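Local coordinates for uncharacterized protein PH0321 (Pyrococcus horikoshii, PDB 3BS4) that is of unknown function but, as a KaiC-like domain protein, probably has a RecA-type core related to that of the KaiC ATPases, at residues Leu79-Phe93 with Met100-Ser112. Numbering follows the deposited sequence. Where two conformers were deposited one is given.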
# COMPACT_ATOMS: atom_id res chain seq x y z
N LEU A 79 2.43 8.93 -14.33
CA LEU A 79 1.48 8.14 -15.10
C LEU A 79 1.85 8.14 -16.59
O LEU A 79 1.93 7.09 -17.22
CB LEU A 79 0.05 8.67 -14.92
CG LEU A 79 -0.63 8.45 -13.56
CD1 LEU A 79 -1.94 9.22 -13.57
CD2 LEU A 79 -0.92 6.97 -13.30
N GLU A 80 2.10 9.33 -17.13
CA GLU A 80 2.32 9.46 -18.56
C GLU A 80 3.66 8.85 -18.98
O GLU A 80 3.84 8.44 -20.13
CB GLU A 80 2.12 10.93 -19.01
CG GLU A 80 0.63 11.32 -18.95
CD GLU A 80 0.24 12.64 -19.65
OE1 GLU A 80 1.13 13.40 -20.11
OE2 GLU A 80 -0.99 12.92 -19.73
N ASN A 81 4.59 8.75 -18.04
CA ASN A 81 5.89 8.15 -18.30
C ASN A 81 5.96 6.68 -17.90
O ASN A 81 7.04 6.10 -17.86
CB ASN A 81 7.01 8.99 -17.67
CG ASN A 81 7.25 10.31 -18.43
OD1 ASN A 81 7.93 10.32 -19.45
ND2 ASN A 81 6.67 11.40 -17.94
N HIS A 82 4.80 6.10 -17.61
CA HIS A 82 4.66 4.64 -17.41
C HIS A 82 5.34 4.10 -16.16
O HIS A 82 5.59 2.90 -16.07
CB HIS A 82 5.12 3.88 -18.67
CG HIS A 82 4.22 4.08 -19.85
ND1 HIS A 82 4.64 4.70 -21.00
CD2 HIS A 82 2.92 3.78 -20.03
CE1 HIS A 82 3.63 4.77 -21.85
NE2 HIS A 82 2.58 4.21 -21.29
N ARG A 83 5.64 4.98 -15.20
CA ARG A 83 6.28 4.55 -13.95
C ARG A 83 5.24 4.14 -12.92
O ARG A 83 5.49 3.26 -12.10
CB ARG A 83 7.12 5.68 -13.36
CG ARG A 83 8.27 6.14 -14.28
CD ARG A 83 9.17 4.96 -14.64
NE ARG A 83 10.48 5.42 -15.11
CZ ARG A 83 10.77 5.80 -16.36
NH1 ARG A 83 9.84 5.79 -17.31
NH2 ARG A 83 11.99 6.19 -16.65
N LEU A 84 4.09 4.82 -12.97
CA LEU A 84 3.01 4.60 -12.00
C LEU A 84 1.77 4.07 -12.72
O LEU A 84 1.39 4.59 -13.78
CB LEU A 84 2.71 5.93 -11.31
CG LEU A 84 1.52 6.00 -10.35
CD1 LEU A 84 1.73 5.03 -9.17
CD2 LEU A 84 1.31 7.44 -9.88
N ALA A 85 1.15 3.03 -12.15
CA ALA A 85 -0.15 2.54 -12.62
C ALA A 85 -1.12 2.67 -11.46
O ALA A 85 -0.76 2.35 -10.33
CB ALA A 85 -0.06 1.09 -13.05
N ILE A 86 -2.33 3.15 -11.73
CA ILE A 86 -3.34 3.29 -10.68
C ILE A 86 -4.57 2.51 -11.07
O ILE A 86 -5.07 2.67 -12.19
CB ILE A 86 -3.72 4.77 -10.40
CG1 ILE A 86 -2.49 5.56 -9.94
CG2 ILE A 86 -4.84 4.84 -9.34
CD1 ILE A 86 -2.72 7.05 -9.73
N VAL A 87 -5.04 1.65 -10.17
CA VAL A 87 -6.39 1.10 -10.32
C VAL A 87 -7.26 1.97 -9.43
O VAL A 87 -7.12 1.96 -8.20
CB VAL A 87 -6.48 -0.37 -9.90
CG1 VAL A 87 -7.92 -0.90 -10.07
CG2 VAL A 87 -5.48 -1.24 -10.68
N ASP A 88 -8.15 2.74 -10.04
CA ASP A 88 -8.99 3.65 -9.28
C ASP A 88 -10.24 2.93 -8.79
O ASP A 88 -11.34 3.06 -9.34
CB ASP A 88 -9.32 4.92 -10.07
CG ASP A 88 -10.09 5.94 -9.26
OD1 ASP A 88 -10.28 5.73 -8.05
OD2 ASP A 88 -10.50 6.97 -9.82
N THR A 89 -10.04 2.14 -7.74
CA THR A 89 -11.12 1.38 -7.14
C THR A 89 -12.19 2.31 -6.57
O THR A 89 -13.40 2.05 -6.70
CB THR A 89 -10.52 0.45 -6.07
OG1 THR A 89 -9.58 -0.43 -6.72
CG2 THR A 89 -11.60 -0.40 -5.39
N PHE A 90 -11.76 3.39 -5.94
CA PHE A 90 -12.71 4.35 -5.38
C PHE A 90 -13.64 4.87 -6.48
O PHE A 90 -14.88 4.85 -6.33
CB PHE A 90 -11.97 5.50 -4.71
CG PHE A 90 -12.89 6.49 -4.04
CD1 PHE A 90 -13.20 6.36 -2.68
CD2 PHE A 90 -13.50 7.51 -4.77
CE1 PHE A 90 -14.06 7.25 -2.07
CE2 PHE A 90 -14.35 8.42 -4.16
CZ PHE A 90 -14.63 8.28 -2.80
N GLY A 91 -13.07 5.34 -7.58
CA GLY A 91 -13.92 5.88 -8.66
C GLY A 91 -14.81 4.81 -9.25
O GLY A 91 -15.96 5.08 -9.64
N SER A 92 -14.30 3.59 -9.31
CA SER A 92 -15.05 2.45 -9.83
C SER A 92 -16.27 2.16 -8.98
O SER A 92 -17.37 1.99 -9.51
CB SER A 92 -14.15 1.22 -9.91
OG SER A 92 -13.01 1.49 -10.73
N PHE A 93 -16.10 2.13 -7.66
CA PHE A 93 -17.24 1.90 -6.77
C PHE A 93 -18.21 3.07 -6.72
O PHE A 93 -19.41 2.87 -6.50
CB PHE A 93 -16.78 1.55 -5.36
CG PHE A 93 -16.50 0.09 -5.17
CD1 PHE A 93 -17.55 -0.81 -5.01
CD2 PHE A 93 -15.21 -0.38 -5.14
CE1 PHE A 93 -17.30 -2.16 -4.83
CE2 PHE A 93 -14.95 -1.74 -4.95
CZ PHE A 93 -16.01 -2.63 -4.81
N MET A 100 -7.61 9.51 -17.88
CA MET A 100 -6.24 9.77 -17.51
C MET A 100 -5.39 8.56 -17.93
O MET A 100 -5.75 7.42 -17.66
CB MET A 100 -6.15 10.01 -16.00
CG MET A 100 -5.03 10.92 -15.53
SD MET A 100 -5.22 11.40 -13.80
CE MET A 100 -3.67 12.21 -13.48
N PRO A 101 -4.26 8.80 -18.63
CA PRO A 101 -3.38 7.67 -18.98
C PRO A 101 -2.82 7.01 -17.73
O PRO A 101 -2.46 7.69 -16.78
CB PRO A 101 -2.25 8.34 -19.76
CG PRO A 101 -2.85 9.62 -20.28
CD PRO A 101 -3.76 10.07 -19.18
N GLY A 102 -2.79 5.68 -17.73
CA GLY A 102 -2.24 4.93 -16.60
C GLY A 102 -3.23 4.65 -15.48
O GLY A 102 -2.85 4.05 -14.47
N VAL A 103 -4.47 5.08 -15.65
CA VAL A 103 -5.52 4.90 -14.62
C VAL A 103 -6.57 3.93 -15.12
O VAL A 103 -7.28 4.21 -16.11
CB VAL A 103 -6.21 6.22 -14.18
CG1 VAL A 103 -7.25 5.97 -13.07
CG2 VAL A 103 -5.20 7.23 -13.69
N TRP A 104 -6.66 2.80 -14.44
CA TRP A 104 -7.58 1.72 -14.77
C TRP A 104 -8.83 1.80 -13.94
O TRP A 104 -8.76 2.02 -12.73
CB TRP A 104 -6.92 0.37 -14.53
CG TRP A 104 -6.58 -0.36 -15.77
CD1 TRP A 104 -5.62 -0.03 -16.67
CD2 TRP A 104 -7.20 -1.55 -16.26
NE1 TRP A 104 -5.60 -0.94 -17.70
CE2 TRP A 104 -6.56 -1.89 -17.47
CE3 TRP A 104 -8.25 -2.37 -15.80
CZ2 TRP A 104 -6.92 -3.01 -18.23
CZ3 TRP A 104 -8.60 -3.50 -16.55
CH2 TRP A 104 -7.94 -3.80 -17.75
N TYR A 105 -9.97 1.61 -14.60
CA TYR A 105 -11.28 1.56 -13.95
C TYR A 105 -11.88 0.17 -14.06
O TYR A 105 -11.79 -0.44 -15.12
CB TYR A 105 -12.22 2.58 -14.57
CG TYR A 105 -11.82 3.94 -14.11
CD1 TYR A 105 -12.25 4.40 -12.87
CD2 TYR A 105 -10.95 4.73 -14.86
CE1 TYR A 105 -11.87 5.64 -12.40
CE2 TYR A 105 -10.55 5.98 -14.38
CZ TYR A 105 -11.02 6.41 -13.15
OH TYR A 105 -10.64 7.64 -12.63
N LEU A 106 -12.47 -0.30 -12.97
CA LEU A 106 -13.08 -1.63 -12.92
C LEU A 106 -14.54 -1.53 -13.32
O LEU A 106 -15.31 -0.76 -12.72
CB LEU A 106 -12.97 -2.25 -11.52
CG LEU A 106 -11.58 -2.19 -10.86
CD1 LEU A 106 -11.71 -2.26 -9.35
CD2 LEU A 106 -10.63 -3.25 -11.39
N GLU A 107 -14.92 -2.31 -14.33
CA GLU A 107 -16.24 -2.23 -14.94
C GLU A 107 -17.10 -3.40 -14.47
O GLU A 107 -16.58 -4.42 -14.06
CB GLU A 107 -16.10 -2.27 -16.47
CG GLU A 107 -15.12 -1.23 -17.04
CD GLU A 107 -15.61 0.21 -16.90
OE1 GLU A 107 -16.84 0.44 -16.84
OE2 GLU A 107 -14.75 1.13 -16.85
N GLY A 108 -18.42 -3.23 -14.53
CA GLY A 108 -19.35 -4.30 -14.16
C GLY A 108 -19.61 -4.44 -12.67
O GLY A 108 -19.34 -3.53 -11.88
N MET A 109 -20.13 -5.61 -12.28
CA MET A 109 -20.44 -5.87 -10.89
C MET A 109 -19.14 -6.01 -10.12
O MET A 109 -18.25 -6.77 -10.51
CB MET A 109 -21.29 -7.14 -10.74
CG MET A 109 -21.47 -7.67 -9.31
SD MET A 109 -22.42 -6.60 -8.18
CE MET A 109 -24.04 -6.67 -8.94
N LEU A 110 -19.05 -5.24 -9.04
CA LEU A 110 -17.91 -5.32 -8.15
C LEU A 110 -18.32 -5.91 -6.81
O LEU A 110 -18.80 -5.21 -5.91
CB LEU A 110 -17.27 -3.93 -7.97
CG LEU A 110 -16.86 -3.23 -9.28
CD1 LEU A 110 -16.29 -1.82 -9.00
CD2 LEU A 110 -15.87 -4.06 -10.09
N SER A 111 -18.15 -7.21 -6.67
CA SER A 111 -18.52 -7.85 -5.44
C SER A 111 -17.29 -8.50 -4.85
O SER A 111 -16.22 -8.54 -5.48
CB SER A 111 -19.60 -8.90 -5.70
OG SER A 111 -19.05 -10.02 -6.36
N SER A 112 -17.45 -9.02 -3.64
CA SER A 112 -16.39 -9.73 -2.97
C SER A 112 -15.96 -10.94 -3.78
O SER A 112 -14.86 -11.44 -3.58
CB SER A 112 -16.85 -10.14 -1.56
OG SER A 112 -18.06 -10.88 -1.62
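S92 OG takes the backbone N-H of L106 at 2.9 Å, the bond nearly straight at 165°, and donates its own hydrogen bond to D88 O, at the N-cap of helix 89-94. D88 O also accepts from S92 N, the two donors reaching it from opposite faces of the carbonyl plane. Next door the D88 carboxylate lies alongside the Y105 phenol, the two planes 55° apart and OD2 2.9 Å from Y105 OH. With D88 CG anti to the backbone N (chi1 -175°), OD1 caps the helix by receiving G91 N from above the carboxylate plane. L110 CD1 sits over the centre of the F93 ring, a CH-pi contact 4.0 Å from the centroid. L106 meets V87 CG1 through CD2, while its CD1 touches T89 OG1, which bonds to Y119 OH. Upstream, the short edge strand 103-104 pairs in parallel with strand 84-87, at the border of the sheet of this KaiC-like domain: I86 N binds G102 O, W104 N binds I86 O and D88 N binds W104 O. W104 and V87 point to the face covered by helix 115-132. On the face of I86 and V103, L79 CD1 packs tightly against M100 CE at 3.5 Å and touches V103 CG2.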